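Local coordinates for protein transcription regulator (Haloarcula marismortui ATCC 43049, PDB 3CRJ) that probably acts as a TetR-family transcriptional repressor that binds cis-regulatory DNA through a helix-turn-helix motif, at residues S13-E18 with Y44-A49; A64-L69 with S124-Q129; L92-L97 with T185-A190. One frame throughout, in Å; residues are numbered along the deposited sequence.

Overall arrangement
From the N terminus, residues 13-18, near the start of helix 12-30, meet 44-49, closing a short loop of mostly helical chain within the DNA-binding domain (interaction 1). Helix 58-78 then leads onward; its residues 64-69 pair with 124-129 of helix 121-148 in interaction 2, joining the helix that follows the DNA-binding motif to the C-terminal helices. Interaction 3 sets 92-97 of helix 85-97 against 185-190 of helix 181-198. Interaction 1 is complete before either of the others begins, whereas interactions 2 and 3 cross, their segments alternating along the chain. Interactions 1 and 2 touch through Glu-17 and Tyr-68; the centres of interactions 1 and 3 are about 35 Å apart, on opposite sides of the chain's centre.

Interaction 1. Residues S13-E18 with Y44-A49; sequences SDQTEE and YGKSTA
Tyr-44 and Glu-18 form the close part of this contact: Glu-18 CB lies 3.7 Å from Tyr-44 CE1, near the ring plane and therefore at the ring's edge. The hydroxyl end reaches one helical turn back, where Tyr-44 OH sits 3.2 Å from Gln-15 CG, a meeting with the aliphatic part of that side chain and not a hydrogen bond. The tyrosine side chain crosses those of Gln-15 and Glu-18 at about a right angle. Ile-19 and Ala-22 of helix 12-30 also touch this ring, which is buried. The geometry fits a helix-turn-helix: Tyr-44 ends helix 37-44, Gly-45 leaves it with positive phi (96°), and Ser-47 N-caps helix 48-52, its OG accepting from Ala-49 N at 2.9 Å. Helix 12-30 thus packs against the end of the motif's first helix. An alanine in place of Tyr-44 would probably open a gap beside Glu-18 CB and Ile-19 where the ring lay, and take from Gln-15 CG the hydroxyl it meets. The outer side is looser. Exposed Lys-46 lays CD 3.7 Å above the plane of the Tyr-44 ring, toward the rim, while its ammonium remains beyond salt-bridge range of Glu-18, with Lys-46 NZ 4.1 Å from Glu-18 OE2. That separation suggests a weak, long-range attraction, and no hydrogen bond joins the two segments.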
loop_
_atom_site.group_PDB
_atom_site.type_symbol
_atom_site.label_atom_id
_atom_site.label_comp_id
_atom_site.label_asym_id
_atom_site.label_seq_id
_atom_site.Cartn_x
_atom_site.Cartn_y
_atom_site.Cartn_z
ATOM N N SER A 13 23.530 9.985 -21.910
ATOM C CA SER A 13 22.642 10.499 -20.863
ATOM C C SER A 13 21.430 11.238 -21.448
ATOM O O SER A 13 20.337 11.206 -20.880
ATOM C CB SER A 13 23.419 11.434 -19.934
ATOM O OG SER A 13 23.947 12.534 -20.654
ATOM N N ASP A 14 21.653 11.899 -22.584
ATOM C CA ASP A 14 20.648 12.718 -23.258
ATOM C C ASP A 14 19.495 11.852 -23.759
ATOM O O ASP A 14 18.329 12.211 -23.599
ATOM C CB ASP A 14 21.278 13.503 -24.426
ATOM C CG ASP A 14 22.486 14.360 -24.001
ATOM O OD1 ASP A 14 23.149 14.941 -24.892
ATOM O OD2 ASP A 14 22.783 14.455 -22.786
ATOM N N GLN A 15 19.839 10.712 -24.355
ATOM C CA GLN A 15 18.861 9.725 -24.824
ATOM C C GLN A 15 18.124 9.020 -23.690
ATOM O O GLN A 15 16.918 8.791 -23.769
ATOM C CB GLN A 15 19.564 8.670 -25.680
ATOM C CG GLN A 15 19.371 8.798 -27.178
ATOM C CD GLN A 15 19.717 10.169 -27.692
ATOM O OE1 GLN A 15 18.903 11.095 -27.616
ATOM N NE2 GLN A 15 20.920 10.310 -28.231
ATOM N N THR A 16 18.872 8.646 -22.660
ATOM C CA THR A 16 18.333 8.004 -21.474
ATOM C C THR A 16 17.235 8.898 -20.868
ATOM O O THR A 16 16.090 8.461 -20.703
ATOM C CB THR A 16 19.493 7.710 -20.479
ATOM O OG1 THR A 16 20.488 6.914 -21.137
ATOM C CG2 THR A 16 19.017 6.976 -19.242
ATOM N N GLU A 17 17.584 10.155 -20.591
ATOM C CA GLU A 17 16.669 11.161 -20.048
ATOM C C GLU A 17 15.408 11.388 -20.895
ATOM O O GLU A 17 14.288 11.341 -20.378
ATOM C CB GLU A 17 17.415 12.475 -19.869
ATOM C CG GLU A 17 17.967 12.703 -18.477
ATOM C CD GLU A 17 17.155 13.734 -17.710
ATOM O OE1 GLU A 17 15.919 13.737 -17.854
ATOM O OE2 GLU A 17 17.753 14.551 -16.976
ATOM N N GLU A 18 15.591 11.640 -22.189
ATOM C CA GLU A 18 14.472 11.756 -23.117
ATOM C C GLU A 18 13.624 10.495 -23.096
ATOM O O GLU A 18 12.394 10.580 -23.178
ATOM C CB GLU A 18 14.963 11.965 -24.546
ATOM C CG GLU A 18 15.133 13.387 -25.003
ATOM C CD GLU A 18 15.280 13.444 -26.507
ATOM O OE1 GLU A 18 14.253 13.287 -27.199
ATOM O OE2 GLU A 18 16.407 13.622 -27.010
ATOM N N TYR A 44 8.462 8.874 -27.351
ATOM C CA TYR A 44 9.843 9.322 -27.482
ATOM C C TYR A 44 10.040 10.009 -28.830
ATOM O O TYR A 44 10.842 10.930 -28.958
ATOM C CB TYR A 44 10.766 8.116 -27.285
ATOM C CG TYR A 44 12.238 8.302 -27.554
ATOM C CD1 TYR A 44 12.956 9.380 -27.016
ATOM C CD2 TYR A 44 12.933 7.355 -28.289
ATOM C CE1 TYR A 44 14.337 9.529 -27.252
ATOM C CE2 TYR A 44 14.317 7.486 -28.530
ATOM C CZ TYR A 44 15.010 8.568 -28.010
ATOM O OH TYR A 44 16.366 8.675 -28.255
ATOM N N GLY A 45 9.274 9.571 -29.823
ATOM C CA GLY A 45 9.237 10.232 -31.121
ATOM C C GLY A 45 10.175 9.567 -32.094
ATOM O O GLY A 45 10.173 9.877 -33.287
ATOM N N LYS A 46 10.979 8.645 -31.577
ATOM C CA LYS A 46 11.887 7.866 -32.402
ATOM C C LYS A 46 11.404 6.436 -32.608
ATOM O O LYS A 46 10.476 5.990 -31.948
ATOM C CB LYS A 46 13.295 7.875 -31.809
ATOM C CG LYS A 46 14.199 8.968 -32.371
ATOM C CD LYS A 46 14.355 10.115 -31.386
ATOM C CE LYS A 46 15.472 11.080 -31.831
ATOM N NZ LYS A 46 16.045 11.861 -30.674
ATOM N N SER A 47 12.023 5.753 -33.567
ATOM C CA SER A 47 11.879 4.317 -33.801
ATOM C C SER A 47 11.865 3.458 -32.533
ATOM O O SER A 47 12.486 3.796 -31.525
ATOM C CB SER A 47 13.038 3.847 -34.669
ATOM O OG SER A 47 13.259 2.464 -34.475
ATOM N N THR A 48 11.184 2.318 -32.617
ATOM C CA THR A 48 11.142 1.367 -31.517
ATOM C C THR A 48 12.556 0.870 -31.167
ATOM O O THR A 48 12.898 0.736 -30.008
ATOM C CB THR A 48 10.133 0.220 -31.805
ATOM O OG1 THR A 48 9.898 -0.521 -30.614
ATOM C CG2 THR A 48 10.629 -0.720 -32.827
ATOM N N ALA A 49 13.383 0.669 -32.177
ATOM C CA ALA A 49 14.757 0.218 -32.011
ATOM C C ALA A 49 15.667 1.275 -31.397
ATOM O O ALA A 49 16.761 0.966 -30.942
ATOM C CB ALA A 49 15.327 -0.246 -33.364
#

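Interaction 2. Residues A64-L69 with S124-Q129; sequences AFLDYL and SDRFRQ
Asp-67 and Arg-126 meet with their flat groups nearly coplanar, the carboxylate and guanidinium planes being 16° apart. The carboxylate comes to the guanidinium edge, where the arginine offers its NE-H: Arg-126 NE donates to Asp-67 OD2 at 2.8 Å, approaching that oxygen on its syn side and leaving OD2 close to the guanidinium plane. The same NE makes a weak second bond to Asp-67 OD1 at 3.3 Å. That longer bond is the straighter of the two, so one N-H is shared unequally across both oxygens in a salt bridge. The arginine chain is bent at chi2, which places Arg-126 CD beside the carboxylate as well, 3.0 Å from Asp-67 OD2. Its NH1 has a weak hydrogen bond to Ala-122 O within helix 121-148.

These residues belong to two helices that run almost parallel, at 6° between the segment directions and 9.8 Å between the axes. Helix 58-78 follows the helix-turn-helix in the chain, as the connecting helix of TetR-family proteins does, and here it lies against helix 121-148 of the C-terminal part.

Beside the polar pair, Leu-66 faces the opposing helix and carries the apolar half. Its CB lies 3.7 Å from Arg-126 CG, covering the arginine's aliphatic stem. Further out, Leu-66 CD1 stands over one face of the Phe-127 ring, 4.2 Å from the centroid and 20° off the normal, a CH-pi contact displaced toward the rim. The leucine and the ring cross obliquely. Leu-110 and Met-113 of helix 104-115 also pack on Leu-66, while Met-176 of the second subunit touches Phe-127, bringing this contact up to the dimer interface.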
loop_
_atom_site.group_PDB
_atom_site.type_symbol
_atom_site.label_atom_id
_atom_site.label_comp_id
_atom_site.label_asym_id
_atom_site.label_seq_id
_atom_site.Cartn_x
_atom_site.Cartn_y
_atom_site.Cartn_z
ATOM N N ALA A 64 15.125 0.742 -14.678
ATOM C CA ALA A 64 15.779 2.039 -14.916
ATOM C C ALA A 64 14.875 3.222 -14.512
ATOM O O ALA A 64 15.336 4.150 -13.843
ATOM C CB ALA A 64 16.216 2.156 -16.360
ATOM N N PHE A 65 13.589 3.154 -14.883
ATOM C CA PHE A 65 12.631 4.209 -14.574
ATOM C C PHE A 65 12.424 4.361 -13.072
ATOM O O PHE A 65 12.276 5.479 -12.572
ATOM C CB PHE A 65 11.289 3.996 -15.286
ATOM C CG PHE A 65 10.306 5.126 -15.079
ATOM C CD1 PHE A 65 10.462 6.342 -15.753
ATOM C CD2 PHE A 65 9.237 4.990 -14.201
ATOM C CE1 PHE A 65 9.560 7.396 -15.553
ATOM C CE2 PHE A 65 8.326 6.047 -13.993
ATOM C CZ PHE A 65 8.497 7.249 -14.671
ATOM N N LEU A 66 12.414 3.254 -12.339
ATOM C CA LEU A 66 12.420 3.376 -10.894
ATOM C C LEU A 66 13.685 4.119 -10.418
ATOM O O LEU A 66 13.585 5.117 -9.686
ATOM C CB LEU A 66 12.226 2.019 -10.224
ATOM C CG LEU A 66 10.788 1.485 -10.399
ATOM C CD1 LEU A 66 10.643 0.058 -9.897
ATOM C CD2 LEU A 66 9.779 2.375 -9.736
ATOM N N ASP A 67 14.857 3.680 -10.887
ATOM C CA ASP A 67 16.134 4.324 -10.522
ATOM C C ASP A 67 16.090 5.810 -10.797
ATOM O O ASP A 67 16.589 6.622 -10.004
ATOM C CB ASP A 67 17.305 3.706 -11.280
ATOM C CG ASP A 67 17.519 2.248 -10.932
ATOM O OD1 ASP A 67 18.114 1.541 -11.771
ATOM O OD2 ASP A 67 17.090 1.808 -9.825
ATOM N N TYR A 68 15.462 6.141 -11.923
ATOM C CA TYR A 68 15.237 7.514 -12.325
ATOM C C TYR A 68 14.377 8.271 -11.318
ATOM O O TYR A 68 14.745 9.360 -10.918
ATOM C CB TYR A 68 14.648 7.542 -13.735
ATOM C CG TYR A 68 14.090 8.851 -14.195
ATOM C CD1 TYR A 68 14.912 9.823 -14.752
ATOM C CD2 TYR A 68 12.717 9.102 -14.121
ATOM C CE1 TYR A 68 14.374 11.040 -15.210
ATOM C CE2 TYR A 68 12.168 10.302 -14.553
ATOM C CZ TYR A 68 12.993 11.275 -15.100
ATOM O OH TYR A 68 12.444 12.468 -15.542
ATOM N N LEU A 69 13.254 7.705 -10.895
ATOM C CA LEU A 69 12.401 8.409 -9.947
ATOM C C LEU A 69 13.112 8.607 -8.607
ATOM O O LEU A 69 12.922 9.627 -7.946
ATOM C CB LEU A 69 11.063 7.697 -9.733
ATOM C CG LEU A 69 10.140 7.483 -10.931
ATOM C CD1 LEU A 69 8.822 6.806 -10.521
ATOM C CD2 LEU A 69 9.854 8.785 -11.677
ATOM N N SER A 124 11.594 -5.466 -6.961
ATOM C CA SER A 124 11.735 -5.657 -5.525
ATOM C C SER A 124 13.002 -4.992 -4.999
ATOM O O SER A 124 12.925 -4.169 -4.077
ATOM C CB SER A 124 11.740 -7.137 -5.178
ATOM O OG SER A 124 11.698 -7.291 -3.774
ATOM N N ASP A 125 14.153 -5.330 -5.583
ATOM C CA ASP A 125 15.410 -4.642 -5.253
ATOM C C ASP A 125 15.259 -3.118 -5.226
ATOM O O ASP A 125 15.804 -2.447 -4.340
ATOM C CB ASP A 125 16.514 -4.989 -6.258
ATOM C CG ASP A 125 16.938 -6.442 -6.197
ATOM O OD1 ASP A 125 16.666 -7.100 -5.176
ATOM O OD2 ASP A 125 17.548 -6.935 -7.178
ATOM N N ARG A 126 14.508 -2.602 -6.204
ATOM C CA ARG A 126 14.413 -1.180 -6.522
ATOM C C ARG A 126 13.557 -0.440 -5.524
ATOM O O ARG A 126 13.859 0.704 -5.161
ATOM C CB ARG A 126 13.784 -1.013 -7.901
ATOM C CG ARG A 126 14.671 -0.509 -9.021
ATOM C CD ARG A 126 16.083 -0.895 -8.838
ATOM N NE ARG A 126 16.790 -0.921 -10.111
ATOM C CZ ARG A 126 17.117 -2.041 -10.755
ATOM N NH1 ARG A 126 16.781 -3.221 -10.251
ATOM N NH2 ARG A 126 17.791 -1.982 -11.894
ATOM N N PHE A 127 12.464 -1.084 -5.123
ATOM C CA PHE A 127 11.543 -0.535 -4.149
ATOM C C PHE A 127 12.124 -0.605 -2.749
ATOM O O PHE A 127 11.776 0.209 -1.894
ATOM C CB PHE A 127 10.237 -1.327 -4.151
ATOM C CG PHE A 127 9.311 -1.012 -5.302
ATOM C CD1 PHE A 127 8.814 0.272 -5.490
ATOM C CD2 PHE A 127 8.889 -2.028 -6.162
ATOM C CE1 PHE A 127 7.963 0.551 -6.552
ATOM C CE2 PHE A 127 8.019 -1.755 -7.231
ATOM C CZ PHE A 127 7.560 -0.468 -7.424
ATOM N N ARG A 128 12.968 -1.603 -2.484
ATOM C CA ARG A 128 13.642 -1.692 -1.186
ATOM C C ARG A 128 14.681 -0.565 -1.099
ATOM O O ARG A 128 14.881 0.075 -0.061
ATOM C CB ARG A 128 14.282 -3.063 -1.006
ATOM C CG ARG A 128 15.133 -3.181 0.263
ATOM C CD ARG A 128 15.699 -4.592 0.467
ATOM N NE ARG A 128 14.724 -5.550 1.013
ATOM C CZ ARG A 128 13.987 -6.383 0.274
ATOM N NH1 ARG A 128 13.152 -7.228 0.866
ATOM N NH2 ARG A 128 14.089 -6.379 -1.054
ATOM N N GLN A 129 15.301 -0.308 -2.233
ATOM C CA GLN A 129 16.303 0.729 -2.334
ATOM C C GLN A 129 15.696 2.081 -1.959
ATOM O O GLN A 129 16.247 2.819 -1.139
ATOM C CB GLN A 129 16.854 0.757 -3.762
ATOM C CG GLN A 129 18.319 1.086 -3.847
ATOM C CD GLN A 129 18.870 0.943 -5.256
ATOM O OE1 GLN A 129 18.413 0.113 -6.056
ATOM N NE2 GLN A 129 19.870 1.750 -5.561
#

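Interaction 3. Residues L92-L97 with T185-A190; sequences LLDELL and TARQTA
Leu-93 sets its CB over one face of the Arg-187 guanidinium, 3.3 Å above the plane and toward its rim, while the two side chains cross at about a right angle. The contact belongs to the helical C-terminal domain of the TetR fold: helices 85-97 and 181-198 run roughly antiparallel, with segment directions 154° apart and axes 10.0 Å apart at closest approach. Helix 181-198 also touches the second subunit, where Thr-189 OG1 is hydrogen-bonded to Ser-162 OG of that chain.

With CG anti to the backbone N (chi1 -172°) and a bend at chi2, the Arg-187 chain brings its CD to 3.8 Å from Leu-97 CB, so the aliphatic stem packs on one leucine and the flat head on another. Leu-97 CD2 also lies 4.2 Å from Ala-190 CB in the buried apolar part.

The head is held by several acceptors: NH1 bonds to Ser-191 OG and NH2 to Asn-90 OD1, which should restrict its rotation. Asp-94 supplies the charge partner, its carboxylate turned 44° from the guanidinium plane. Both bonds of this side-on grip end on a single oxygen, Asp-94 OD1, at 2.9 Å from Arg-187 NE and 3.1 Å from Arg-187 NH2.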
loop_
_atom_site.group_PDB
_atom_site.type_symbol
_atom_site.label_atom_id
_atom_site.label_comp_id
_atom_site.label_asym_id
_atom_site.label_seq_id
_atom_site.Cartn_x
_atom_site.Cartn_y
_atom_site.Cartn_z
ATOM N N LEU A 92 10.944 17.036 5.146
ATOM C CA LEU A 92 10.996 15.698 4.550
ATOM C C LEU A 92 9.603 15.112 4.439
ATOM O O LEU A 92 9.219 14.632 3.374
ATOM C CB LEU A 92 11.911 14.772 5.334
ATOM C CG LEU A 92 13.342 14.799 4.827
ATOM C CD1 LEU A 92 13.745 16.184 4.381
ATOM C CD2 LEU A 92 14.285 14.279 5.888
ATOM N N LEU A 93 8.840 15.178 5.530
ATOM C CA LEU A 93 7.477 14.710 5.495
ATOM C C LEU A 93 6.669 15.414 4.429
ATOM O O LEU A 93 5.894 14.756 3.736
ATOM C CB LEU A 93 6.799 14.846 6.847
ATOM C CG LEU A 93 7.431 13.893 7.844
ATOM C CD1 LEU A 93 6.930 14.218 9.262
ATOM C CD2 LEU A 93 7.189 12.417 7.407
ATOM N N ASP A 94 6.838 16.730 4.294
ATOM C CA ASP A 94 6.168 17.455 3.224
ATOM C C ASP A 94 6.560 16.876 1.889
ATOM O O ASP A 94 5.706 16.565 1.073
ATOM C CB ASP A 94 6.507 18.918 3.251
ATOM C CG ASP A 94 5.912 19.618 4.429
ATOM O OD1 ASP A 94 5.165 18.976 5.214
ATOM O OD2 ASP A 94 6.221 20.822 4.580
ATOM N N GLU A 95 7.853 16.682 1.694
ATOM C CA GLU A 95 8.358 16.122 0.460
ATOM C C GLU A 95 7.717 14.774 0.113
ATOM O O GLU A 95 7.378 14.519 -1.042
ATOM C CB GLU A 95 9.865 15.999 0.531
ATOM C CG GLU A 95 10.513 16.268 -0.778
ATOM C CD GLU A 95 10.248 17.679 -1.285
ATOM O OE1 GLU A 95 9.904 17.813 -2.486
ATOM O OE2 GLU A 95 10.375 18.648 -0.486
ATOM N N LEU A 96 7.519 13.930 1.110
ATOM C CA LEU A 96 7.008 12.590 0.870
ATOM C C LEU A 96 5.479 12.562 0.799
ATOM O O LEU A 96 4.902 11.662 0.190
ATOM C CB LEU A 96 7.483 11.646 1.974
ATOM C CG LEU A 96 8.963 11.296 2.083
ATOM C CD1 LEU A 96 9.397 11.194 3.538
ATOM C CD2 LEU A 96 9.200 10.008 1.347
ATOM N N LEU A 97 4.824 13.547 1.408
ATOM C CA LEU A 97 3.361 13.494 1.572
ATOM C C LEU A 97 2.570 14.633 0.949
ATOM O O LEU A 97 1.431 14.430 0.594
ATOM C CB LEU A 97 2.961 13.319 3.042
ATOM C CG LEU A 97 2.562 11.948 3.598
ATOM C CD1 LEU A 97 2.922 10.811 2.683
ATOM C CD2 LEU A 97 3.156 11.748 4.975
ATOM N N THR A 185 -4.471 13.721 4.879
ATOM C CA THR A 185 -4.749 13.220 6.230
ATOM C C THR A 185 -3.534 12.479 6.807
ATOM O O THR A 185 -3.208 12.643 8.008
ATOM C CB THR A 185 -5.990 12.303 6.339
ATOM O OG1 THR A 185 -5.599 10.962 6.054
ATOM C CG2 THR A 185 -7.153 12.735 5.413
ATOM N N ALA A 186 -2.872 11.669 5.981
ATOM C CA ALA A 186 -1.650 10.973 6.422
ATOM C C ALA A 186 -0.532 11.926 6.841
ATOM O O ALA A 186 0.210 11.644 7.778
ATOM C CB ALA A 186 -1.145 10.002 5.373
ATOM N N ARG A 187 -0.426 13.058 6.157
ATOM C CA ARG A 187 0.509 14.088 6.564
ATOM C C ARG A 187 0.239 14.472 7.997
ATOM O O ARG A 187 1.189 14.625 8.768
ATOM C CB ARG A 187 0.422 15.319 5.639
ATOM C CG ARG A 187 1.496 16.364 5.880
ATOM C CD ARG A 187 2.900 15.707 6.043
ATOM N NE ARG A 187 3.929 16.647 6.511
ATOM C CZ ARG A 187 4.225 16.886 7.788
ATOM N NH1 ARG A 187 3.569 16.260 8.767
ATOM N NH2 ARG A 187 5.178 17.763 8.093
ATOM N N GLN A 188 -1.037 14.613 8.364
ATOM C CA GLN A 188 -1.434 14.983 9.735
ATOM C C GLN A 188 -1.176 13.858 10.732
ATOM O O GLN A 188 -0.706 14.102 11.869
ATOM C CB GLN A 188 -2.905 15.369 9.813
ATOM C CG GLN A 188 -3.248 15.893 11.200
ATOM C CD GLN A 188 -4.689 16.348 11.345
ATOM O OE1 GLN A 188 -5.226 17.009 10.462
ATOM N NE2 GLN A 188 -5.316 15.999 12.464
ATOM N N THR A 189 -1.491 12.627 10.306
ATOM C CA THR A 189 -1.142 11.448 11.082
ATOM C C THR A 189 0.367 11.443 11.366
ATOM O O THR A 189 0.785 11.367 12.539
ATOM C CB THR A 189 -1.543 10.195 10.342
ATOM O OG1 THR A 189 -2.951 10.231 10.108
ATOM C CG2 THR A 189 -1.195 8.949 11.144
ATOM N N ALA A 190 1.180 11.576 10.317
ATOM C CA ALA A 190 2.621 11.698 10.497
ATOM C C ALA A 190 3.018 12.771 11.528
ATOM O O ALA A 190 3.844 12.497 12.381
ATOM C CB ALA A 190 3.325 11.942 9.168
#